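Local coordinates for annexin B22 (Schistosoma mansoni, PDB 4MDU), which binds acidic phospholipid membranes in a calcium-dependent manner, aggregates liposomes when calcium is present, and takes part in worm reproduction and in host–parasite interaction, at residues B[141-146]-B[184-189]; B[189-194]-B[242-247]; B[208-213]-B[246-251]. All blocks are in the same frame, centred on the assembly; numbering follows the deposited sequence.

Interaction 1 (B[141-146]-B[184-189]); sequences DEMKAV and SLVQAE
M143, on helix 140-156, supplies most of the apolar contact by reaching across to V186 and A188 at the end of helix 177-187. Its CG is anti to the backbone N (chi1 -179°), the chain bends at chi2 and chi3, and CE ends against V186. The terminal methyl meets both branches of the valine: CE lies 3.3 Å from V186 CG2, tighter than a usual carbon contact, and 3.5 Å from V186 CG1. Behind it, M143 SD sits near V186 CA at 3.9 Å, while M143 CG approaches the carbonyl of L185. F135 of helix 128-136 packs on M143, L185 and V186 together, and L166 also touches M143, which leaves the sulfur-bearing chain buried. Both helices belong to the second annexin repeat, five helices wound into a right-handed superhelix, and the contact joins helix 140-156 to the C-terminal end of helix 177-187. That end is marked by A188, whose backbone turns left-handed (phi 59°) just after the helix and presents CB toward 141-146. Two side chains meet this methyl. M143 CG is 4.1 Å away from A188 CB, and K144, extended beyond CG, touches it with CG and CE, each 3.9 Å from A188 CB. The polar part is indirect, with no hydrogen bond running straight between the segments. One water donates to A188 O at 2.9 Å and accepts a weak bond from K144 NZ, tying the lysine tip to the carbonyl beyond the helix end. On another side of helix 140-156, E142 pairs with R13 in a salt bridge and accepts from H17, both in the N-terminal part of the chain.

Interaction 2 (B[189-194]-B[242-247]); sequences ERDDIP and CNRTPY
R190, D191 and I193 make a mainly polar contact that grades into apolar packing, laying the linker after helix 177-187 along the corner between helix 236-243 and helix 246-260. The closest backbone approach is R190 to N243. R190 reaches back over the helix end: its chain bends at chi3 (86°), and NE gives a 2.8 Å bond to C242 O, nearly along the C=O axis. NH2 adds a weak bond to the same oxygen, so one guanidinium edge grips a carbonyl of the last helical turn. The next carbonyl is taken by the backbone, D191 N donating to N243 O at 2.8 Å. At the start of 189-194, a water joins N243 OD1 to E189 N, the latter bond weak. The D191 carboxylate forms a salt bridge with R244. R244 NH1 meets the syn lone pair of D191 OD2 at 3.1 Å, and the two flat groups lie nearly coplanar, 16° apart. D218 pairs with R244 NE, so the guanidinium has two acidic partners. D191 OD2 also accepts from a water, 2.7 Å away, that in turn accepts from T245 N. At T245 the hydroxyl turns to cap Q248 N, while CG2 faces the linker, 3.8 Å from D191 CB. I193 CD1 completes the apolar end, touching T245 CG2 and, at 3.7 Å, Y247 CD2. W139 NE1 and N140 ND2 bond to the carbonyls of D191 and R190, fastening the linker to the second repeat as well. An extended connection of this kind, carrying the chain from the second to the third repeat, is a feature of the annexin fold.

Interaction 3 (B[208-213]-B[246-251]); sequences SIINHE and PYQLYL
I210 lies against Y247, Q248 and L251 just ahead of helix 212-224, where the chain enters the third annexin repeat and N211 serves as N-cap, its OD1 accepting from L214 N. From the I210 backbone, CB comes first, 3.7 Å from Q248 OE1. Here the chain forks. CG2 presses on the first turn of helix 246-260, 3.4 Å from Y247 C and close to Y247 CB, which I209 CG2 also touches. The other branch, CG1, stands between the backbone N and the carbonyl carbon (chi1 51°) and is directed at L251. CD1, at its tip, rests 3.9 Å from L251 CD2, the two side chains crossing obliquely. That leucine methyl also lies over one face of the H212 ring in a CH-pi contact, 4.1 Å from the centroid and offset toward the rim, while L251 CD1 approaches H212 ND1. The next residue, N211, is gripped through its backbone by Q248, whose chain bends at chi2 (65°), placing CD beside N211; its amide then pairs with both N and O of that residue. N211 N donates in plane to a lone pair of Q248 OE1 at 2.7 Å; Q248 NE2 returns a straighter 3.0 Å bond to N211 O, approaching 29° out of that carbonyl's plane.

The three contacts follow the chain from the second repeat into the third. Interactions 1 and 2 share E189 and have centres 12 Å apart; L185 bridges them, its CD2 lying 3.6 Å from R190 CZ and equally close to C242 CB. Interactions 2 and 3 are closer, with centres 9 Å apart. They share P246 and Y247 at the start of helix 246-260, and I193 CG2 meets I209 CG1 at 3.4 Å. Interactions 1 and 3 do not touch. Interaction 1 comes within about 8 Å of a calcium-binding residue, measured from the V186 side chain to that of M121, although the structure is calcium-free; interaction 3 lies away from the known sites.

Interaction 1 (B[141-146]-B[184-189])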
ATOM      1  N   ASP B 141     -22.061  16.515   1.176  1.00 22.50           N
ATOM      2  CA  ASP B 141     -22.228  17.599   0.219  1.00 23.71           C
ATOM      3  C   ASP B 141     -20.952  17.895  -0.573  1.00 30.14           C
ATOM      4  O   ASP B 141     -21.004  18.228  -1.757  1.00 23.75           O
ATOM      5  CB  ASP B 141     -22.712  18.846   0.943  1.00 27.97           C
ATOM      6  CG  ASP B 141     -24.151  18.702   1.416  1.00 39.12           C
ATOM      7  OD1 ASP B 141     -24.897  17.988   0.733  1.00 32.49           O
ATOM      8  OD2 ASP B 141     -24.529  19.277   2.450  1.00 44.00           O
ATOM      9  N   GLU B 142     -19.809  17.771   0.089  1.00 26.27           N
ATOM     10  CA  GLU B 142     -18.525  17.984  -0.566  1.00 28.27           C
ATOM     11  C   GLU B 142     -18.322  16.908  -1.609  1.00 25.97           C
ATOM     12  O   GLU B 142     -17.913  17.191  -2.732  1.00 28.75           O
ATOM     13  CB  GLU B 142     -17.409  17.972   0.481  1.00 21.29           C
ATOM     14  CG  GLU B 142     -17.608  19.110   1.485  1.00 23.99           C
ATOM     15  CD  GLU B 142     -16.742  18.999   2.733  1.00 29.15           C
ATOM     16  OE1 GLU B 142     -16.455  17.865   3.171  1.00 28.92           O
ATOM     17  OE2 GLU B 142     -16.361  20.059   3.284  1.00 30.14           O
ATOM     18  N   MET B 143     -18.658  15.677  -1.234  1.00 19.48           N
ATOM     19  CA  MET B 143     -18.482  14.527  -2.105  1.00 24.07           C
ATOM     20  C   MET B 143     -19.285  14.699  -3.388  1.00 34.03           C
ATOM     21  O   MET B 143     -18.783  14.410  -4.490  1.00 31.85           O
ATOM     22  CB  MET B 143     -18.895  13.241  -1.369  1.00 25.92           C
ATOM     23  CG  MET B 143     -18.723  11.979  -2.177  1.00 27.54           C
ATOM     24  SD  MET B 143     -17.003  11.451  -2.337  1.00 35.14           S
ATOM     25  CE  MET B 143     -17.017  10.918  -4.034  1.00 56.71           C
ATOM     26  N   LYS B 144     -20.527  15.179  -3.240  1.00 33.15           N
ATOM     27  CA  LYS B 144     -21.422  15.396  -4.384  1.00 27.54           C
ATOM     28  C   LYS B 144     -20.880  16.510  -5.264  1.00 34.20           C
ATOM     29  O   LYS B 144     -20.949  16.429  -6.490  1.00 33.96           O
ATOM     30  CB  LYS B 144     -22.865  15.730  -3.934  1.00 21.70           C
ATOM     31  CG  LYS B 144     -23.565  14.595  -3.186  1.00 33.48           C
ATOM     32  CD  LYS B 144     -24.934  15.021  -2.657  1.00 28.44           C
ATOM     33  CE  LYS B 144     -25.577  13.943  -1.801  1.00 36.08           C
ATOM     34  NZ  LYS B 144     -27.005  14.274  -1.447  1.00 42.04           N
ATOM     35  N   ALA B 145     -20.353  17.562  -4.641  1.00 35.35           N
ATOM     36  CA  ALA B 145     -19.696  18.624  -5.407  1.00 34.63           C
ATOM     37  C   ALA B 145     -18.489  18.089  -6.178  1.00 30.36           C
ATOM     38  O   ALA B 145     -18.227  18.515  -7.304  1.00 30.52           O
ATOM     39  CB  ALA B 145     -19.283  19.777  -4.510  1.00 28.78           C
ATOM     40  N   VAL B 146     -17.751  17.157  -5.580  1.00 29.65           N
ATOM     41  CA  VAL B 146     -16.608  16.588  -6.280  1.00 31.58           C
ATOM     42  C   VAL B 146     -17.077  15.671  -7.411  1.00 36.14           C
ATOM     43  O   VAL B 146     -16.515  15.678  -8.513  1.00 34.90           O
ATOM     44  CB  VAL B 146     -15.669  15.803  -5.342  1.00 33.63           C
ATOM     45  CG1 VAL B 146     -14.599  15.107  -6.159  1.00 23.46           C
ATOM     46  CG2 VAL B 146     -15.035  16.727  -4.312  1.00 23.00           C
ATOM     47  N   SER B 184     -19.090   3.150  -0.731  1.00 27.13           N
ATOM     48  CA  SER B 184     -20.015   3.671   0.276  1.00 32.25           C
ATOM     49  C   SER B 184     -19.698   5.123   0.624  1.00 40.23           C
ATOM     50  O   SER B 184     -20.609   5.925   0.813  1.00 32.22           O
ATOM     51  CB  SER B 184     -20.028   2.807   1.542  1.00 34.83           C
ATOM     52  OG  SER B 184     -18.895   3.054   2.350  1.00 44.52           O
ATOM     53  N   LEU B 185     -18.413   5.470   0.695  1.00 34.17           N
ATOM     54  CA  LEU B 185     -18.068   6.869   0.885  1.00 32.32           C
ATOM     55  C   LEU B 185     -18.576   7.715  -0.282  1.00 32.65           C
ATOM     56  O   LEU B 185     -19.138   8.795  -0.090  1.00 32.88           O
ATOM     57  CB  LEU B 185     -16.547   7.072   1.053  1.00 24.46           C
ATOM     58  CG  LEU B 185     -15.882   6.447   2.280  1.00 27.11           C
ATOM     59  CD1 LEU B 185     -14.393   6.794   2.329  1.00 27.12           C
ATOM     60  CD2 LEU B 185     -16.590   6.874   3.580  1.00 27.62           C
ATOM     61  N   VAL B 186     -18.352   7.241  -1.498  1.00 29.48           N
ATOM     62  CA  VAL B 186     -18.763   8.003  -2.672  1.00 30.00           C
ATOM     63  C   VAL B 186     -20.308   8.070  -2.776  1.00 34.26           C
ATOM     64  O   VAL B 186     -20.867   8.980  -3.379  1.00 30.26           O
ATOM     65  CB  VAL B 186     -18.131   7.426  -3.939  1.00 27.79           C
ATOM     66  CG1 VAL B 186     -18.710   8.076  -5.181  1.00 21.41           C
ATOM     67  CG2 VAL B 186     -16.600   7.630  -3.889  1.00 30.62           C
ATOM     68  N   GLN B 187     -20.993   7.128  -2.144  1.00 22.17           N
ATOM     69  CA  GLN B 187     -22.454   7.216  -2.033  1.00 38.80           C
ATOM     70  C   GLN B 187     -22.912   8.554  -1.432  1.00 31.64           C
ATOM     71  O   GLN B 187     -24.007   9.019  -1.725  1.00 37.52           O
ATOM     72  CB  GLN B 187     -23.011   6.077  -1.174  1.00 50.48           C
ATOM     73  CG  GLN B 187     -22.746   4.684  -1.701  1.00 67.98           C
ATOM     74  CD  GLN B 187     -23.478   4.392  -2.996  1.00 78.24           C
ATOM     75  OE1 GLN B 187     -24.256   5.214  -3.485  1.00 82.55           O
ATOM     76  NE2 GLN B 187     -23.233   3.213  -3.559  1.00 79.94           N
ATOM     77  N   ALA B 188     -22.086   9.153  -0.577  1.00 26.82           N
ATOM     78  CA  ALA B 188     -22.457  10.408   0.092  1.00 27.44           C
ATOM     79  C   ALA B 188     -23.735  10.251   0.927  1.00 33.90           C
ATOM     80  O   ALA B 188     -24.612  11.126   0.902  1.00 29.69           O
ATOM     81  CB  ALA B 188     -22.642  11.532  -0.944  1.00 26.40           C
ATOM     82  N   GLU B 189     -23.858   9.128   1.637  1.00 26.98           N
ATOM     83  CA  GLU B 189     -24.960   8.953   2.578  1.00 27.68           C
ATOM     84  C   GLU B 189     -24.439   8.658   3.973  1.00 30.56           C
ATOM     85  O   GLU B 189     -24.970   7.795   4.670  1.00 32.22           O
ATOM     86  CB  GLU B 189     -25.916   7.848   2.117  1.00 21.16           C
ATOM     87  CG  GLU B 189     -26.808   8.271   0.952  1.00 22.20           C
ATOM     88  CD  GLU B 189     -27.724   7.148   0.491  1.00 24.79           C
ATOM     89  OE1 GLU B 189     -28.395   6.546   1.358  1.00 32.64           O
ATOM     90  OE2 GLU B 189     -27.778   6.872  -0.730  1.00 22.01           O
TER
HETATM   91  O   HOH W   1     -26.873  11.367  -0.927  1.00 36.21           O

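Interaction 2 (B[189-194]-B[242-247])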
ATOM      1  N   GLU B 189     -23.858   9.128   1.637  1.00 26.98           N
ATOM      2  CA  GLU B 189     -24.960   8.953   2.578  1.00 27.68           C
ATOM      3  C   GLU B 189     -24.439   8.658   3.973  1.00 30.56           C
ATOM      4  O   GLU B 189     -24.970   7.795   4.670  1.00 32.22           O
ATOM      5  CB  GLU B 189     -25.916   7.848   2.117  1.00 21.16           C
ATOM      6  CG  GLU B 189     -26.808   8.271   0.952  1.00 22.20           C
ATOM      7  CD  GLU B 189     -27.724   7.148   0.491  1.00 24.79           C
ATOM      8  OE1 GLU B 189     -28.395   6.546   1.358  1.00 32.64           O
ATOM      9  OE2 GLU B 189     -27.778   6.872  -0.730  1.00 22.01           O
ATOM     10  N   ARG B 190     -23.391   9.369   4.374  1.00 30.81           N
ATOM     11  CA  ARG B 190     -22.895   9.259   5.744  1.00 34.95           C
ATOM     12  C   ARG B 190     -23.863  10.016   6.660  1.00 33.91           C
ATOM     13  O   ARG B 190     -24.606  10.882   6.189  1.00 31.45           O
ATOM     14  CB  ARG B 190     -21.473   9.827   5.838  1.00 29.77           C
ATOM     15  CG  ARG B 190     -20.545   9.310   4.744  1.00 33.18           C
ATOM     16  CD  ARG B 190     -19.210  10.064   4.653  1.00 35.85           C
ATOM     17  NE  ARG B 190     -18.255   9.484   5.576  1.00 38.75           N
ATOM     18  CZ  ARG B 190     -16.960   9.768   5.640  1.00 34.41           C
ATOM     19  NH1 ARG B 190     -16.382  10.638   4.805  1.00 26.27           N
ATOM     20  NH2 ARG B 190     -16.241   9.141   6.552  1.00 23.99           N
ATOM     21  N   ASP B 191     -23.875   9.696   7.952  1.00 29.35           N
ATOM     22  CA  ASP B 191     -24.725  10.435   8.878  1.00 30.73           C
ATOM     23  C   ASP B 191     -24.409  11.907   8.819  1.00 32.89           C
ATOM     24  O   ASP B 191     -23.253  12.296   8.680  1.00 36.66           O
ATOM     25  CB  ASP B 191     -24.545   9.971  10.319  1.00 34.91           C
ATOM     26  CG  ASP B 191     -24.883   8.513  10.512  1.00 35.61           C
ATOM     27  OD1 ASP B 191     -25.507   7.906   9.606  1.00 34.05           O
ATOM     28  OD2 ASP B 191     -24.502   7.974  11.570  1.00 35.81           O
ATOM     29  N   ASP B 192     -25.444  12.720   8.960  1.00 30.43           N
ATOM     30  CA  ASP B 192     -25.303  14.166   8.955  1.00 39.33           C
ATOM     31  C   ASP B 192     -25.595  14.768  10.324  1.00 32.45           C
ATOM     32  O   ASP B 192     -26.217  14.146  11.181  1.00 40.84           O
ATOM     33  CB  ASP B 192     -26.259  14.787   7.922  1.00 36.33           C
ATOM     34  CG  ASP B 192     -25.747  14.659   6.503  1.00 44.56           C
ATOM     35  OD1 ASP B 192     -24.588  15.081   6.242  1.00 39.07           O
ATOM     36  OD2 ASP B 192     -26.506  14.133   5.652  1.00 41.52           O
ATOM     37  N   ILE B 193     -25.137  15.992  10.512  1.00 29.92           N
ATOM     38  CA  ILE B 193     -25.531  16.815  11.636  1.00 29.59           C
ATOM     39  C   ILE B 193     -25.883  18.166  11.055  1.00 32.02           C
ATOM     40  O   ILE B 193     -25.089  18.767  10.326  1.00 40.20           O
ATOM     41  CB  ILE B 193     -24.400  17.004  12.647  1.00 38.87           C
ATOM     42  CG1 ILE B 193     -23.982  15.659  13.254  1.00 42.53           C
ATOM     43  CG2 ILE B 193     -24.827  17.995  13.735  1.00 32.56           C
ATOM     44  CD1 ILE B 193     -22.558  15.666  13.858  1.00 31.93           C
ATOM     45  N   PRO B 194     -27.087  18.646  11.352  1.00 40.18           N
ATOM     46  CA  PRO B 194     -27.509  19.913  10.751  1.00 42.67           C
ATOM     47  C   PRO B 194     -26.651  21.075  11.241  1.00 45.04           C
ATOM     48  O   PRO B 194     -26.243  21.125  12.409  1.00 47.24           O
ATOM     49  CB  PRO B 194     -28.962  20.051  11.204  1.00 44.02           C
ATOM     50  CG  PRO B 194     -29.093  19.151  12.382  1.00 45.82           C
ATOM     51  CD  PRO B 194     -28.126  18.037  12.197  1.00 41.70           C
ATOM     52  N   CYS B 242     -17.561   3.909   8.109  1.00 31.30           N
ATOM     53  CA  CYS B 242     -17.714   4.878   7.026  1.00 34.86           C
ATOM     54  C   CYS B 242     -18.868   5.867   7.197  1.00 39.15           C
ATOM     55  O   CYS B 242     -18.814   6.958   6.637  1.00 41.17           O
ATOM     56  CB  CYS B 242     -17.808   4.181   5.676  1.00 39.18           C
ATOM     57  SG  CYS B 242     -16.311   3.288   5.276  1.00 30.53           S
ATOM     58  N   ASN B 243     -19.890   5.522   7.981  1.00 24.72           N
ATOM     59  CA  ASN B 243     -21.039   6.421   8.090  1.00 27.09           C
ATOM     60  C   ASN B 243     -21.142   7.301   9.320  1.00 28.25           C
ATOM     61  O   ASN B 243     -21.729   8.371   9.242  1.00 32.92           O
ATOM     62  CB  ASN B 243     -22.360   5.649   7.903  1.00 34.46           C
ATOM     63  CG  ASN B 243     -22.489   5.073   6.513  1.00 44.86           C
ATOM     64  OD1 ASN B 243     -22.400   5.796   5.520  1.00 43.56           O
ATOM     65  ND2 ASN B 243     -22.648   3.758   6.432  1.00 54.73           N
ATOM     66  N   ARG B 244     -20.625   6.862  10.466  1.00 28.75           N
ATOM     67  CA  ARG B 244     -20.840   7.660  11.672  1.00 25.19           C
ATOM     68  C   ARG B 244     -20.098   8.974  11.541  1.00 29.24           C
ATOM     69  O   ARG B 244     -19.058   9.024  10.907  1.00 29.89           O
ATOM     70  CB  ARG B 244     -20.378   6.919  12.927  1.00 31.74           C
ATOM     71  CG  ARG B 244     -21.124   5.630  13.187  1.00 30.56           C
ATOM     72  CD  ARG B 244     -22.668   5.832  13.197  1.00 34.46           C
ATOM     73  NE  ARG B 244     -23.323   4.532  13.303  1.00 33.00           N
ATOM     74  CZ  ARG B 244     -24.272   4.082  12.491  1.00 43.76           C
ATOM     75  NH1 ARG B 244     -24.727   4.842  11.505  1.00 47.77           N
ATOM     76  NH2 ARG B 244     -24.777   2.868  12.685  1.00 43.29           N
ATOM     77  N   THR B 245     -20.628  10.037  12.133  1.00 24.06           N
ATOM     78  CA  THR B 245     -19.940  11.305  12.093  1.00 28.65           C
ATOM     79  C   THR B 245     -18.648  11.201  12.912  1.00 37.00           C
ATOM     80  O   THR B 245     -18.499  10.309  13.755  1.00 31.92           O
ATOM     81  CB  THR B 245     -20.807  12.415  12.669  1.00 29.38           C
ATOM     82  OG1 THR B 245     -20.829  12.293  14.094  1.00 31.41           O
ATOM     83  CG2 THR B 245     -22.240  12.334  12.101  1.00 28.73           C
ATOM     84  N   PRO B 246     -17.699  12.114  12.674  1.00 35.13           N
ATOM     85  CA  PRO B 246     -16.462  11.970  13.443  1.00 36.05           C
ATOM     86  C   PRO B 246     -16.751  11.965  14.945  1.00 25.38           C
ATOM     87  O   PRO B 246     -16.142  11.193  15.681  1.00 26.26           O
ATOM     88  CB  PRO B 246     -15.650  13.205  13.029  1.00 35.17           C
ATOM     89  CG  PRO B 246     -16.199  13.564  11.672  1.00 34.60           C
ATOM     90  CD  PRO B 246     -17.670  13.290  11.787  1.00 28.51           C
ATOM     91  N   TYR B 247     -17.702  12.779  15.384  1.00 28.09           N
ATOM     92  CA  TYR B 247     -18.045  12.851  16.811  1.00 32.61           C
ATOM     93  C   TYR B 247     -18.596  11.528  17.353  1.00 38.61           C
ATOM     94  O   TYR B 247     -18.132  11.029  18.391  1.00 32.58           O
ATOM     95  CB  TYR B 247     -18.979  14.033  17.068  1.00 31.22           C
ATOM     96  CG  TYR B 247     -18.526  15.257  16.299  1.00 34.39           C
ATOM     97  CD1 TYR B 247     -17.482  16.045  16.769  1.00 35.82           C
ATOM     98  CD2 TYR B 247     -19.104  15.594  15.082  1.00 26.98           C
ATOM     99  CE1 TYR B 247     -17.035  17.146  16.055  1.00 34.61           C
ATOM    100  CE2 TYR B 247     -18.669  16.691  14.365  1.00 31.04           C
ATOM    101  CZ  TYR B 247     -17.626  17.463  14.859  1.00 29.62           C
ATOM    102  OH  TYR B 247     -17.179  18.554  14.156  1.00 29.00           O
TER
HETATM  103  O   HOH W   2     -22.885   6.410   2.605  1.00 41.94           O
HETATM  104  O   HOH W   3     -17.108   8.073   8.970  1.00 36.42           O
HETATM  105  O   HOH W   4     -23.095   9.475  13.289  1.00 29.60           O

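Interaction 3 (B[208-213]-B[246-251])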
ATOM      1  N   SER B 208     -24.195  17.015  22.935  1.00 40.68           N
ATOM      2  CA  SER B 208     -25.479  17.347  22.332  1.00 44.57           C
ATOM      3  C   SER B 208     -25.599  16.762  20.936  1.00 45.54           C
ATOM      4  O   SER B 208     -26.674  16.772  20.351  1.00 40.06           O
ATOM      5  CB  SER B 208     -25.625  18.861  22.209  1.00 46.72           C
ATOM      6  OG  SER B 208     -24.835  19.338  21.135  1.00 43.00           O
ATOM      7  N   ILE B 209     -24.490  16.270  20.396  1.00 42.27           N
ATOM      8  CA  ILE B 209     -24.438  15.924  18.983  1.00 39.39           C
ATOM      9  C   ILE B 209     -24.174  14.431  18.728  1.00 37.09           C
ATOM     10  O   ILE B 209     -24.200  13.974  17.587  1.00 42.19           O
ATOM     11  CB  ILE B 209     -23.404  16.832  18.257  1.00 56.14           C
ATOM     12  CG1 ILE B 209     -24.034  17.453  17.024  1.00 62.08           C
ATOM     13  CG2 ILE B 209     -22.103  16.103  17.950  1.00 47.39           C
ATOM     14  CD1 ILE B 209     -25.254  18.251  17.360  1.00 61.87           C
ATOM     15  N   ILE B 210     -23.932  13.678  19.796  1.00 34.88           N
ATOM     16  CA  ILE B 210     -23.657  12.246  19.685  1.00 40.21           C
ATOM     17  C   ILE B 210     -24.776  11.401  20.302  1.00 42.75           C
ATOM     18  O   ILE B 210     -25.671  11.936  20.936  1.00 41.35           O
ATOM     19  CB  ILE B 210     -22.311  11.896  20.320  1.00 40.62           C
ATOM     20  CG1 ILE B 210     -22.230  12.482  21.733  1.00 39.34           C
ATOM     21  CG2 ILE B 210     -21.157  12.407  19.427  1.00 38.03           C
ATOM     22  CD1 ILE B 210     -20.871  12.274  22.428  1.00 38.44           C
ATOM     23  N   ASN B 211     -24.730  10.086  20.094  1.00 46.47           N
ATOM     24  CA  ASN B 211     -25.794   9.183  20.544  1.00 44.40           C
ATOM     25  C   ASN B 211     -25.206   7.979  21.271  1.00 41.74           C
ATOM     26  O   ASN B 211     -24.702   7.049  20.640  1.00 35.38           O
ATOM     27  CB  ASN B 211     -26.638   8.704  19.354  1.00 41.81           C
ATOM     28  CG  ASN B 211     -27.828   7.821  19.774  1.00 50.59           C
ATOM     29  OD1 ASN B 211     -27.761   7.062  20.747  1.00 45.39           O
ATOM     30  ND2 ASN B 211     -28.921   7.914  19.019  1.00 47.19           N
ATOM     31  N   HIS B 212     -25.305   7.987  22.597  1.00 36.52           N
ATOM     32  CA  HIS B 212     -24.670   6.964  23.419  1.00 40.37           C
ATOM     33  C   HIS B 212     -25.246   5.581  23.131  1.00 40.20           C
ATOM     34  O   HIS B 212     -24.522   4.582  23.070  1.00 42.54           O
ATOM     35  CB  HIS B 212     -24.787   7.341  24.900  1.00 52.12           C
ATOM     36  CG  HIS B 212     -24.149   8.659  25.229  1.00 62.45           C
ATOM     37  ND1 HIS B 212     -22.886   8.760  25.776  1.00 68.43           N
ATOM     38  CD2 HIS B 212     -24.586   9.930  25.058  1.00 64.20           C
ATOM     39  CE1 HIS B 212     -22.578  10.036  25.939  1.00 64.61           C
ATOM     40  NE2 HIS B 212     -23.592  10.767  25.510  1.00 65.81           N
ATOM     41  N   GLU B 213     -26.552   5.537  22.913  1.00 35.17           N
ATOM     42  CA  GLU B 213     -27.242   4.280  22.672  1.00 37.58           C
ATOM     43  C   GLU B 213     -26.838   3.680  21.316  1.00 35.65           C
ATOM     44  O   GLU B 213     -26.628   2.470  21.184  1.00 37.40           O
ATOM     45  CB  GLU B 213     -28.759   4.513  22.772  1.00 40.05           C
ATOM     46  CG  GLU B 213     -29.623   3.309  22.484  1.00 42.86           C
ATOM     47  CD  GLU B 213     -31.105   3.669  22.409  1.00 56.95           C
ATOM     48  OE1 GLU B 213     -31.495   4.758  22.887  1.00 51.92           O
ATOM     49  OE2 GLU B 213     -31.877   2.859  21.858  1.00 68.89           O
ATOM     50  N   PRO B 246     -17.699  12.114  12.674  1.00 35.13           N
ATOM     51  CA  PRO B 246     -16.462  11.970  13.443  1.00 36.05           C
ATOM     52  C   PRO B 246     -16.751  11.965  14.945  1.00 25.38           C
ATOM     53  O   PRO B 246     -16.142  11.193  15.681  1.00 26.26           O
ATOM     54  CB  PRO B 246     -15.650  13.205  13.029  1.00 35.17           C
ATOM     55  CG  PRO B 246     -16.199  13.564  11.672  1.00 34.60           C
ATOM     56  CD  PRO B 246     -17.670  13.290  11.787  1.00 28.51           C
ATOM     57  N   TYR B 247     -17.702  12.779  15.384  1.00 28.09           N
ATOM     58  CA  TYR B 247     -18.045  12.851  16.811  1.00 32.61           C
ATOM     59  C   TYR B 247     -18.596  11.528  17.353  1.00 38.61           C
ATOM     60  O   TYR B 247     -18.132  11.029  18.391  1.00 32.58           O
ATOM     61  CB  TYR B 247     -18.979  14.033  17.068  1.00 31.22           C
ATOM     62  CG  TYR B 247     -18.526  15.257  16.299  1.00 34.39           C
ATOM     63  CD1 TYR B 247     -17.482  16.045  16.769  1.00 35.82           C
ATOM     64  CD2 TYR B 247     -19.104  15.594  15.082  1.00 26.98           C
ATOM     65  CE1 TYR B 247     -17.035  17.146  16.055  1.00 34.61           C
ATOM     66  CE2 TYR B 247     -18.669  16.691  14.365  1.00 31.04           C
ATOM     67  CZ  TYR B 247     -17.626  17.463  14.859  1.00 29.62           C
ATOM     68  OH  TYR B 247     -17.179  18.554  14.156  1.00 29.00           O
ATOM     69  N   GLN B 248     -19.552  10.946  16.625  1.00 30.43           N
ATOM     70  CA  GLN B 248     -20.119   9.638  16.973  1.00 21.16           C
ATOM     71  C   GLN B 248     -19.069   8.520  16.997  1.00 32.01           C
ATOM     72  O   GLN B 248     -19.123   7.643  17.867  1.00 33.21           O
ATOM     73  CB  GLN B 248     -21.249   9.272  15.997  1.00 28.85           C
ATOM     74  CG  GLN B 248     -21.976   7.969  16.323  1.00 27.31           C
ATOM     75  CD  GLN B 248     -22.729   8.029  17.643  1.00 28.80           C
ATOM     76  OE1 GLN B 248     -23.138   9.100  18.093  1.00 30.92           O
ATOM     77  NE2 GLN B 248     -22.889   6.880  18.280  1.00 28.53           N
ATOM     78  N   LEU B 249     -18.128   8.544  16.042  1.00 24.42           N
ATOM     79  CA  LEU B 249     -17.081   7.522  15.956  1.00 25.33           C
ATOM     80  C   LEU B 249     -16.198   7.573  17.183  1.00 27.76           C
ATOM     81  O   LEU B 249     -15.808   6.549  17.744  1.00 30.07           O
ATOM     82  CB  LEU B 249     -16.204   7.734  14.729  1.00 30.44           C
ATOM     83  CG  LEU B 249     -16.448   6.774  13.588  1.00 35.39           C
ATOM     84  CD1 LEU B 249     -15.461   7.032  12.470  1.00 27.33           C
ATOM     85  CD2 LEU B 249     -16.331   5.364  14.109  1.00 36.07           C
ATOM     86  N   TYR B 250     -15.866   8.788  17.586  1.00 33.49           N
ATOM     87  CA  TYR B 250     -15.069   8.965  18.774  1.00 29.64           C
ATOM     88  C   TYR B 250     -15.764   8.329  19.976  1.00 32.07           C
ATOM     89  O   TYR B 250     -15.205   7.451  20.646  1.00 30.17           O
ATOM     90  CB  TYR B 250     -14.815  10.435  19.035  1.00 31.30           C
ATOM     91  CG  TYR B 250     -13.978  10.609  20.262  1.00 43.03           C
ATOM     92  CD1 TYR B 250     -12.625  10.294  20.245  1.00 48.21           C
ATOM     93  CD2 TYR B 250     -14.536  11.042  21.447  1.00 43.48           C
ATOM     94  CE1 TYR B 250     -11.840  10.434  21.374  1.00 53.18           C
ATOM     95  CE2 TYR B 250     -13.760  11.186  22.585  1.00 54.63           C
ATOM     96  CZ  TYR B 250     -12.412  10.882  22.542  1.00 58.06           C
ATOM     97  OH  TYR B 250     -11.636  11.025  23.673  1.00 63.48           O
ATOM     98  N   LEU B 251     -16.988   8.763  20.244  1.00 30.33           N
ATOM     99  CA  LEU B 251     -17.771   8.131  21.301  1.00 29.21           C
ATOM    100  C   LEU B 251     -17.750   6.614  21.156  1.00 32.95           C
ATOM    101  O   LEU B 251     -17.557   5.895  22.138  1.00 34.79           O
ATOM    102  CB  LEU B 251     -19.208   8.629  21.296  1.00 32.26           C
ATOM    103  CG  LEU B 251     -20.107   7.982  22.351  1.00 37.68           C
ATOM    104  CD1 LEU B 251     -19.585   8.302  23.757  1.00 38.96           C
ATOM    105  CD2 LEU B 251     -21.565   8.436  22.171  1.00 35.89           C
TER